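Local coordinates for 3-deoxy-D-manno-octulosonate 8-phosphate phosphatase KdsC (Haemophilus influenzae Rd, PDB 1K1E), which hydrolyses 3-deoxy-D-manno-octulosonate 8-phosphate to 3-deoxy-D-manno-octulosonate and inorganic phosphate, a magnesium-dependent step in lipopolysaccharide biosynthesis, at residues Q53-D61 / I74-K84; A99-D108 / A117-P128. All blocks are in the same frame, centred on the assembly; numbering follows the deposited sequence.

Contact 1: residues Q53-D61 / I74-K84. With SO4 (sulfate ion), chain O.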
loop_
_atom_site.group_PDB
_atom_site.type_symbol
_atom_site.label_atom_id
_atom_site.label_comp_id
_atom_site.label_asym_id
_atom_site.label_seq_id
_atom_site.Cartn_x
_atom_site.Cartn_y
_atom_site.Cartn_z
ATOM N N GLN A 53 27.194 -13.587 -1.907
ATOM C CA GLN A 53 26.848 -12.930 -0.663
ATOM C C GLN A 53 25.918 -11.747 -0.880
ATOM O O GLN A 53 25.876 -11.178 -1.992
ATOM C CB GLN A 53 28.115 -12.459 -0.002
ATOM C CG GLN A 53 29.085 -13.628 0.254
ATOM C CD GLN A 53 30.440 -13.092 0.754
ATOM O OE1 GLN A 53 30.538 -12.578 1.864
ATOM N NE2 GLN A 53 31.444 -13.167 -0.090
ATOM N N VAL A 54 25.223 -11.358 0.171
ATOM C CA VAL A 54 24.350 -10.190 0.068
ATOM C C VAL A 54 24.696 -9.190 1.184
ATOM O O VAL A 54 24.917 -9.571 2.320
ATOM C CB VAL A 54 22.880 -10.589 0.141
ATOM C CG1 VAL A 54 22.012 -9.341 0.153
ATOM C CG2 VAL A 54 22.548 -11.591 -1.047
ATOM N N ALA A 55 24.755 -7.909 0.848
ATOM C CA ALA A 55 25.013 -6.854 1.835
ATOM C C ALA A 55 23.922 -5.775 1.710
ATOM O O ALA A 55 23.321 -5.612 0.629
ATOM C CB ALA A 55 26.388 -6.214 1.621
ATOM N N VAL A 56 23.673 -5.090 2.830
ATOM C CA VAL A 56 22.687 -4.012 2.894
ATOM C C VAL A 56 23.451 -2.718 3.152
ATOM O O VAL A 56 24.350 -2.676 3.983
ATOM C CB VAL A 56 21.703 -4.300 4.058
ATOM C CG1 VAL A 56 20.825 -3.051 4.371
ATOM C CG2 VAL A 56 20.890 -5.552 3.709
ATOM N N LEU A 57 23.057 -1.646 2.460
ATOM C CA LEU A 57 23.711 -0.357 2.593
ATOM C C LEU A 57 22.555 0.623 2.796
ATOM O O LEU A 57 21.662 0.663 1.983
ATOM C CB LEU A 57 24.443 -0.051 1.293
ATOM C CG LEU A 57 25.782 0.685 1.287
ATOM C CD1 LEU A 57 25.908 1.339 -0.047
ATOM C CD2 LEU A 57 25.902 1.744 2.380
ATOM N N SER A 58 22.538 1.367 3.884
ATOM C CA SER A 58 21.450 2.323 4.075
ATOM C C SER A 58 22.025 3.542 4.770
ATOM O O SER A 58 22.924 3.403 5.607
ATOM C CB SER A 58 20.353 1.722 4.973
ATOM O OG SER A 58 19.366 2.690 5.231
ATOM N N GLY A 59 21.529 4.725 4.411
ATOM C CA GLY A 59 21.975 5.939 5.068
ATOM C C GLY A 59 21.324 6.086 6.447
ATOM O O GLY A 59 21.590 7.045 7.189
ATOM N N ARG A 60 20.500 5.115 6.826
ATOM C CA ARG A 60 19.783 5.160 8.092
ATOM C C ARG A 60 20.092 3.875 8.850
ATOM O O ARG A 60 20.406 2.859 8.254
ATOM C CB ARG A 60 18.247 5.279 7.823
ATOM C CG ARG A 60 17.787 6.653 7.244
ATOM C CD ARG A 60 16.285 6.703 6.808
ATOM N NE ARG A 60 15.377 6.795 7.960
ATOM C CZ ARG A 60 14.930 7.946 8.487
ATOM N NH1 ARG A 60 15.311 9.113 7.936
ATOM N NH2 ARG A 60 14.128 7.945 9.572
ATOM N N ASP A 61 20.049 3.937 10.168
ATOM C CA ASP A 61 20.287 2.754 11.002
ATOM C C ASP A 61 19.102 2.648 11.957
ATOM O O ASP A 61 18.689 3.640 12.510
ATOM C CB ASP A 61 21.567 2.970 11.826
ATOM C CG ASP A 61 22.084 1.681 12.493
ATOM O OD1 ASP A 61 23.217 1.694 13.054
ATOM O OD2 ASP A 61 21.393 0.640 12.459
ATOM N N ILE A 74 21.836 -12.044 7.042
ATOM C CA ILE A 74 22.786 -11.152 6.355
ATOM C C ILE A 74 23.825 -10.740 7.371
ATOM O O ILE A 74 23.456 -10.267 8.446
ATOM C CB ILE A 74 22.027 -9.909 5.788
ATOM C CG1 ILE A 74 21.167 -10.339 4.590
ATOM C CG2 ILE A 74 22.949 -8.831 5.427
ATOM C CD1 ILE A 74 20.438 -9.153 3.883
ATOM N N LYS A 75 25.122 -10.930 7.091
ATOM C CA LYS A 75 26.113 -10.509 8.090
ATOM C C LYS A 75 26.867 -9.238 7.716
ATOM O O LYS A 75 27.496 -8.621 8.555
ATOM C CB LYS A 75 27.175 -11.595 8.309
ATOM C CG LYS A 75 28.209 -11.203 9.363
ATOM C CD LYS A 75 29.686 -11.599 9.002
ATOM C CE LYS A 75 30.690 -10.531 9.638
ATOM N NZ LYS A 75 32.093 -10.646 9.153
ATOM N N LEU A 76 26.809 -8.870 6.436
ATOM C CA LEU A 76 27.503 -7.712 5.890
ATOM C C LEU A 76 26.571 -6.531 5.675
ATOM O O LEU A 76 25.644 -6.649 4.900
ATOM C CB LEU A 76 28.084 -8.107 4.521
ATOM C CG LEU A 76 29.049 -9.311 4.482
ATOM C CD1 LEU A 76 29.642 -9.441 3.096
ATOM C CD2 LEU A 76 30.154 -9.129 5.521
ATOM N N PHE A 77 26.821 -5.407 6.330
ATOM C CA PHE A 77 25.957 -4.256 6.152
ATOM C C PHE A 77 26.715 -3.025 6.590
ATOM O O PHE A 77 27.630 -3.093 7.395
ATOM C CB PHE A 77 24.685 -4.368 7.013
ATOM C CG PHE A 77 24.952 -4.752 8.407
ATOM C CD1 PHE A 77 25.186 -3.790 9.369
ATOM C CD2 PHE A 77 24.893 -6.087 8.768
ATOM C CE1 PHE A 77 25.340 -4.154 10.711
ATOM C CE2 PHE A 77 25.051 -6.467 10.120
ATOM C CZ PHE A 77 25.271 -5.478 11.070
ATOM N N PHE A 78 26.277 -1.892 6.085
ATOM C CA PHE A 78 26.848 -0.604 6.428
ATOM C C PHE A 78 25.595 0.280 6.510
ATOM O O PHE A 78 24.915 0.634 5.499
ATOM C CB PHE A 78 27.785 -0.164 5.313
ATOM C CG PHE A 78 28.912 0.674 5.779
ATOM C CD1 PHE A 78 30.189 0.441 5.305
ATOM C CD2 PHE A 78 28.700 1.701 6.689
ATOM C CE1 PHE A 78 31.285 1.243 5.740
ATOM C CE2 PHE A 78 29.799 2.515 7.143
ATOM C CZ PHE A 78 31.083 2.270 6.655
ATOM N N LEU A 79 25.298 0.652 7.740
ATOM C CA LEU A 79 24.093 1.426 8.083
ATOM C C LEU A 79 24.473 2.775 8.662
ATOM O O LEU A 79 25.520 2.919 9.319
ATOM C CB LEU A 79 23.226 0.628 9.083
ATOM C CG LEU A 79 22.924 -0.852 8.698
ATOM C CD1 LEU A 79 22.023 -1.525 9.728
ATOM C CD2 LEU A 79 22.207 -0.913 7.329
ATOM N N GLY A 80 23.646 3.768 8.357
ATOM C CA GLY A 80 23.875 5.115 8.841
ATOM C C GLY A 80 24.798 5.949 7.984
ATOM O O GLY A 80 24.984 7.136 8.262
ATOM N N LYS A 81 25.376 5.348 6.950
ATOM C CA LYS A 81 26.316 6.073 6.069
ATOM C C LYS A 81 25.649 6.658 4.855
ATOM O O LYS A 81 25.036 5.941 4.064
ATOM C CB LYS A 81 27.465 5.169 5.606
ATOM C CG LYS A 81 28.629 6.020 5.158
ATOM C CD LYS A 81 29.901 5.266 5.042
ATOM C CE LYS A 81 31.020 6.289 5.030
ATOM N NZ LYS A 81 32.368 5.674 5.131
ATOM N N LEU A 82 25.797 7.960 4.673
ATOM C CA LEU A 82 25.146 8.597 3.531
ATOM C C LEU A 82 26.015 8.685 2.303
ATOM O O LEU A 82 25.528 8.954 1.203
ATOM C CB LEU A 82 24.641 9.994 3.908
ATOM C CG LEU A 82 23.231 10.000 4.499
ATOM C CD1 LEU A 82 22.746 11.436 4.768
ATOM C CD2 LEU A 82 22.305 9.323 3.492
ATOM N N GLU A 83 27.294 8.433 2.481
ATOM C CA GLU A 83 28.240 8.492 1.374
ATOM C C GLU A 83 28.480 7.055 0.977
ATOM O O GLU A 83 29.388 6.363 1.488
ATOM C CB GLU A 83 29.523 9.176 1.830
ATOM C CG GLU A 83 30.545 9.323 0.750
ATOM C CD GLU A 83 31.350 8.062 0.533
ATOM O OE1 GLU A 83 32.061 7.661 1.480
ATOM O OE2 GLU A 83 31.277 7.472 -0.582
ATOM N N LYS A 84 27.688 6.628 -0.001
ATOM C CA LYS A 84 27.713 5.245 -0.422
ATOM C C LYS A 84 28.860 4.723 -1.257
ATOM O O LYS A 84 29.121 3.528 -1.211
ATOM C CB LYS A 84 26.371 4.908 -1.106
ATOM C CG LYS A 84 25.217 5.074 -0.121
ATOM C CD LYS A 84 23.884 4.591 -0.721
ATOM C CE LYS A 84 22.719 4.804 0.297
ATOM N NZ LYS A 84 21.538 4.036 -0.213
HETATM S S SO4 O . 19.658 6.299 1.664
HETATM O O1 SO4 O . 20.145 6.249 0.283
HETATM O O2 SO4 O . 18.226 6.716 1.605
HETATM O O3 SO4 O . 20.405 7.269 2.449
HETATM O O4 SO4 O . 19.858 4.926 2.194
HETATM O O HOH W 1 26.027 -10.961 4.297
HETATM O O HOH W 2 25.970 1.913 11.662
#
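Val-56 and Phe-77 pair in parallel where strand 53-58 meets strand 76-79, the two strands of a beta-alpha-beta unit, joined through helix 63-72, at one margin of the Rossmann-like HAD sheet. The strand axes run 4.7 Å apart and 6° from parallel. Three backbone hydrogen bonds form the ladder. Val-56 N reaches Leu-76 O at 3.3 Å, tilted somewhat out of that carbonyl's plane; Phe-78 N meets Val-56 O almost head-on, and Ser-58 N gives to Phe-78 O. Towards Gly-80 the pairing frays: Gly-80 N makes only weak bonds, to Ser-58 O and Arg-60 O.

Apolar side chains divide between the faces. On the face of Val-56, its two methyls part: Val-56 CG2 abuts Ile-74 CD1 at 3.6 Å, the side chains crossing nearly at right angles, while CG1, anti to the backbone N (chi1 168°), leans on Leu-79 CD2. On the other face Leu-57 is forked, CD2 lying alongside Phe-78 CB at 4.0 Å and CD1 resting on the aliphatic stem of Lys-84. Asp-61 lies across Leu-79 at about a right angle, its OD2, salt-bridged to Arg-66, 3.5 Å from Leu-79 CD1.

The polar contacts gather around Ser-58 and Gly-59. Ser-58 OG accepts from the backbone N of Arg-60 in an ST turn; Arg-60 probably binds substrate as in related enzymes and is salt-bridged to Glu-31. A sulfate, probably from the crystallisation liquor, sits between Gly-59 and Lys-84, consistent with a phosphate pocket. Lys-84, probably also a substrate ligand, extends fully towards it and forms salt bridges with Asp-14 and Asp-111. Lys-84 NZ donates to sulfate O1 at 2.7 Å, and Gly-59 N to sulfate O4 at 2.8 Å in an almost straight bond of 170°.

Contact 2: residues A99-D108 / A117-P128. With HG (mercury (II) ion), chain N; CO (cobalt (II) ion), chain M.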
loop_
_atom_site.group_PDB
_atom_site.type_symbol
_atom_site.label_atom_id
_atom_site.label_comp_id
_atom_site.label_asym_id
_atom_site.label_seq_id
_atom_site.Cartn_x
_atom_site.Cartn_y
_atom_site.Cartn_z
ATOM N N ALA A 99 35.074 -5.219 -7.262
ATOM C CA ALA A 99 33.940 -4.423 -7.743
ATOM C C ALA A 99 33.349 -5.040 -9.001
ATOM O O ALA A 99 32.118 -5.099 -9.158
ATOM C CB ALA A 99 34.345 -2.943 -8.017
ATOM N N GLU A 100 34.195 -5.516 -9.910
ATOM C CA GLU A 100 33.638 -6.132 -11.104
ATOM C C GLU A 100 32.717 -7.285 -10.810
ATOM O O GLU A 100 31.835 -7.571 -11.606
ATOM C CB GLU A 100 34.732 -6.613 -12.097
ATOM C CG GLU A 100 35.871 -7.417 -11.542
ATOM C CD GLU A 100 36.882 -7.808 -12.653
ATOM O OE1 GLU A 100 38.059 -8.179 -12.339
ATOM O OE2 GLU A 100 36.479 -7.746 -13.851
ATOM N N GLN A 101 32.895 -7.942 -9.661
ATOM C CA GLN A 101 32.057 -9.093 -9.301
ATOM C C GLN A 101 30.876 -8.692 -8.388
ATOM O O GLN A 101 30.189 -9.555 -7.835
ATOM C CB GLN A 101 32.906 -10.135 -8.551
ATOM C CG GLN A 101 34.332 -10.422 -9.117
ATOM C CD GLN A 101 35.268 -11.298 -8.183
ATOM O OE1 GLN A 101 35.359 -11.102 -6.945
ATOM N NE2 GLN A 101 35.993 -12.236 -8.805
ATOM N N THR A 102 30.674 -7.398 -8.206
ATOM C CA THR A 102 29.594 -6.919 -7.329
ATOM C C THR A 102 28.491 -6.234 -8.113
ATOM O O THR A 102 28.772 -5.564 -9.112
ATOM C CB THR A 102 30.157 -5.899 -6.389
ATOM O OG1 THR A 102 31.257 -6.476 -5.672
ATOM C CG2 THR A 102 29.106 -5.421 -5.396
ATOM N N ALA A 103 27.244 -6.388 -7.668
ATOM C CA ALA A 103 26.117 -5.717 -8.336
ATOM C C ALA A 103 25.420 -4.906 -7.264
ATOM O O ALA A 103 25.420 -5.311 -6.126
ATOM C CB ALA A 103 25.132 -6.718 -8.915
ATOM N N TYR A 104 24.804 -3.780 -7.646
ATOM C CA TYR A 104 24.145 -2.889 -6.696
ATOM C C TYR A 104 22.731 -2.635 -7.191
ATOM O O TYR A 104 22.506 -2.605 -8.387
ATOM C CB TYR A 104 24.812 -1.516 -6.684
ATOM C CG TYR A 104 24.357 -0.602 -5.584
ATOM C CD1 TYR A 104 24.937 -0.631 -4.299
ATOM C CD2 TYR A 104 23.271 0.284 -5.783
ATOM C CE1 TYR A 104 24.458 0.182 -3.248
ATOM C CE2 TYR A 104 22.830 1.069 -4.778
ATOM C CZ TYR A 104 23.389 1.033 -3.520
ATOM O OH TYR A 104 22.897 1.852 -2.536
ATOM N N ILE A 105 21.805 -2.406 -6.276
ATOM C CA ILE A 105 20.443 -2.100 -6.706
ATOM C C ILE A 105 19.993 -0.895 -5.898
ATOM O O ILE A 105 20.043 -0.924 -4.668
ATOM C CB ILE A 105 19.456 -3.340 -6.541
ATOM C CG1 ILE A 105 18.009 -2.887 -6.928
ATOM C CG2 ILE A 105 19.641 -4.061 -5.160
ATOM C CD1 ILE A 105 17.028 -4.130 -7.006
ATOM N N GLY A 106 19.536 0.161 -6.578
ATOM C CA GLY A 106 19.189 1.372 -5.848
ATOM C C GLY A 106 18.009 2.029 -6.506
ATOM O O GLY A 106 17.475 1.514 -7.511
ATOM N N ASP A 107 17.577 3.121 -5.901
ATOM C CA ASP A 107 16.392 3.838 -6.445
ATOM C C ASP A 107 16.539 5.355 -6.540
ATOM O O ASP A 107 15.644 5.996 -7.084
ATOM C CB ASP A 107 15.165 3.622 -5.573
ATOM C CG ASP A 107 15.283 4.304 -4.205
ATOM O OD1 ASP A 107 14.374 5.040 -3.767
ATOM O OD2 ASP A 107 16.302 4.109 -3.536
ATOM N N ASP A 108 17.589 5.917 -5.955
ATOM C CA ASP A 108 17.669 7.396 -5.935
ATOM C C ASP A 108 19.046 7.986 -6.121
ATOM O O ASP A 108 20.043 7.243 -6.284
ATOM C CB ASP A 108 17.032 7.916 -4.595
ATOM C CG ASP A 108 16.416 9.314 -4.717
ATOM O OD1 ASP A 108 15.874 9.793 -3.676
ATOM O OD2 ASP A 108 16.442 9.892 -5.844
ATOM N N ALA A 117 30.557 2.707 -8.414
ATOM C CA ALA A 117 31.565 1.914 -7.731
ATOM C C ALA A 117 31.382 0.421 -8.024
ATOM O O ALA A 117 32.403 -0.321 -8.066
ATOM C CB ALA A 117 31.490 2.160 -6.316
ATOM N N CYS A 118 30.135 -0.037 -8.265
ATOM C CA CYS A 118 29.930 -1.483 -8.578
ATOM C C CYS A 118 30.124 -1.812 -10.060
ATOM O O CYS A 118 30.034 -0.954 -10.908
ATOM C CB CYS A 118 28.533 -1.961 -8.177
ATOM S SG CYS A 118 28.312 -2.424 -6.446
ATOM N N GLY A 119 30.357 -3.081 -10.343
ATOM C CA GLY A 119 30.550 -3.523 -11.706
ATOM C C GLY A 119 29.245 -3.598 -12.483
ATOM O O GLY A 119 29.243 -3.360 -13.669
ATOM N N THR A 120 28.146 -3.904 -11.805
ATOM C CA THR A 120 26.827 -4.036 -12.441
ATOM C C THR A 120 25.848 -3.285 -11.552
ATOM O O THR A 120 26.003 -3.300 -10.326
ATOM C CB THR A 120 26.406 -5.538 -12.458
ATOM O OG1 THR A 120 27.367 -6.274 -13.234
ATOM C CG2 THR A 120 25.027 -5.740 -13.025
ATOM N N SER A 121 24.857 -2.638 -12.149
ATOM C CA SER A 121 23.893 -1.886 -11.349
ATOM C C SER A 121 22.487 -2.056 -11.919
ATOM O O SER A 121 22.297 -2.125 -13.128
ATOM C CB SER A 121 24.269 -0.401 -11.375
ATOM O OG SER A 121 24.424 0.031 -12.721
ATOM N N PHE A 122 21.516 -2.026 -11.011
ATOM C CA PHE A 122 20.108 -2.173 -11.294
ATOM C C PHE A 122 19.311 -1.072 -10.642
ATOM O O PHE A 122 19.626 -0.658 -9.528
ATOM C CB PHE A 122 19.588 -3.453 -10.659
ATOM C CG PHE A 122 20.169 -4.720 -11.275
ATOM C CD1 PHE A 122 21.414 -5.191 -10.860
ATOM C CD2 PHE A 122 19.464 -5.446 -12.215
ATOM C CE1 PHE A 122 21.942 -6.349 -11.366
ATOM C CE2 PHE A 122 20.002 -6.657 -12.740
ATOM C CZ PHE A 122 21.251 -7.100 -12.308
ATOM N N ALA A 123 18.268 -0.617 -11.335
ATOM C CA ALA A 123 17.396 0.392 -10.730
ATOM C C ALA A 123 16.023 -0.210 -10.694
ATOM O O ALA A 123 15.634 -0.919 -11.642
ATOM C CB ALA A 123 17.387 1.706 -11.592
ATOM N N VAL A 124 15.297 0.054 -9.612
ATOM C CA VAL A 124 13.894 -0.374 -9.486
ATOM C C VAL A 124 13.052 0.409 -10.479
ATOM O O VAL A 124 13.435 1.509 -10.928
ATOM C CB VAL A 124 13.346 -0.174 -8.033
ATOM C CG1 VAL A 124 14.131 -1.069 -7.084
ATOM C CG2 VAL A 124 13.474 1.307 -7.588
ATOM N N ALA A 125 11.919 -0.173 -10.838
ATOM C CA ALA A 125 11.051 0.450 -11.865
ATOM C C ALA A 125 10.548 1.860 -11.618
ATOM O O ALA A 125 10.181 2.568 -12.564
ATOM C CB ALA A 125 9.878 -0.452 -12.120
ATOM N N ASP A 126 10.405 2.242 -10.369
ATOM C CA ASP A 126 9.853 3.563 -10.070
ATOM C C ASP A 126 10.929 4.551 -9.725
ATOM O O ASP A 126 10.642 5.656 -9.273
ATOM C CB ASP A 126 8.789 3.529 -8.950
ATOM C CG ASP A 126 9.261 2.796 -7.696
ATOM O OD1 ASP A 126 8.781 3.151 -6.624
ATOM O OD2 ASP A 126 10.087 1.859 -7.733
ATOM N N ALA A 127 12.182 4.183 -10.007
ATOM C CA ALA A 127 13.276 5.111 -9.795
ATOM C C ALA A 127 13.162 6.257 -10.836
ATOM O O ALA A 127 12.576 6.093 -11.917
ATOM C CB ALA A 127 14.656 4.396 -10.003
ATOM N N PRO A 128 13.732 7.431 -10.529
ATOM C CA PRO A 128 13.616 8.487 -11.553
ATOM C C PRO A 128 14.477 8.252 -12.718
ATOM O O PRO A 128 15.446 7.478 -12.675
ATOM C CB PRO A 128 14.022 9.765 -10.821
ATOM C CG PRO A 128 14.960 9.239 -9.713
ATOM C CD PRO A 128 14.325 7.933 -9.285
HETATM HG HG HG N . 28.485 -0.570 -5.160
HETATM CO CO CO M . 16.767 4.301 -1.566
HETATM O O HOH W 3 29.290 -7.023 -11.775
HETATM O O HOH W 4 15.370 5.849 -1.390
HETATM O O HOH W 5 17.385 4.285 0.527
HETATM O O HOH W 6 18.458 5.518 -2.006
#
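The Phe-122 ring meets strand 102-106 by its edge: Tyr-104 O lies in the ring plane, 3.7 Å from Phe-122 CD1, and the methyl of Ala-103 comes to the same rim, its CB 4.0 Å from CE1. At the root of the side chain, Phe-122 CB touches Ile-105 CG1 as the two side chains slant past each other, and Met-151 and Met-154 of helix 147-158 pack on this side of the sheet. Tyr-104 belongs to the opposite face. Its CG stands anti to the backbone N (chi1 -170°), carrying the ring away from strand 120-123, and its hydroxyl is bonded to Asp-111. The sulfur of Cys-118 approaches this ring obliquely, with SG 3.6 Å from Tyr-104 CB, and also touches the methyl CG2 of Thr-102. Cys-118 SG binds a mercury ion at 2.3 Å, the site being completed by Cys-88 SG and Ala-114 O.

Between the strands, the hydrogen bonds of a parallel ladder alternate in direction. Thr-120 N gives to Thr-102 O and Tyr-104 N to Thr-120 O; Phe-122 N then reaches Tyr-104 O at 2.9 Å, and Gly-106 N reaches Phe-122 O. The ladder ends in a weak bond from Val-124 N to Gly-106 O.

At that end Val-124 CG2 presses on Asp-107 CB at 3.5 Å. Asp-107 O is buried against Pro-128 CD and Ala-127 CB without a polar partner. The carboxylate turns off to the metal, and Asp-107 OD2 binds the cobalt ion at 2.0 Å; OD1 takes a hydrogen bond from a cobalt-bound water and a salt bridge from Arg-39 of the second subunit. Asp-14, the backbone O of Asp-16 and three waters complete the cobalt shell. An acidic residue just past a central parallel strand, joining the DxD aspartates on the metal, is characteristic of the HAD phosphatase active site.

How the contacts relate
From the N terminus, strand 10-14 comes first and lies between the two contacts in the sheet. The chain then passes through strand 53-58 and helix 63-72, and contact 1 closes that loop when strand 76-79 pairs at the sheet margin. Helix 84-95 leads back across to strand 102-106, on the other flank of strand 10-14, and contact 2 closes a second, shorter loop through helix 112-117. The loops follow in series, neither nested nor crossed. Their centres lie 14 Å apart, yet they touch where Lys-84 and Leu-57 pack on Tyr-104; Lys-84 and Asp-107 bring the two contacts to the sulfate and the cobalt, and both reach the second subunit.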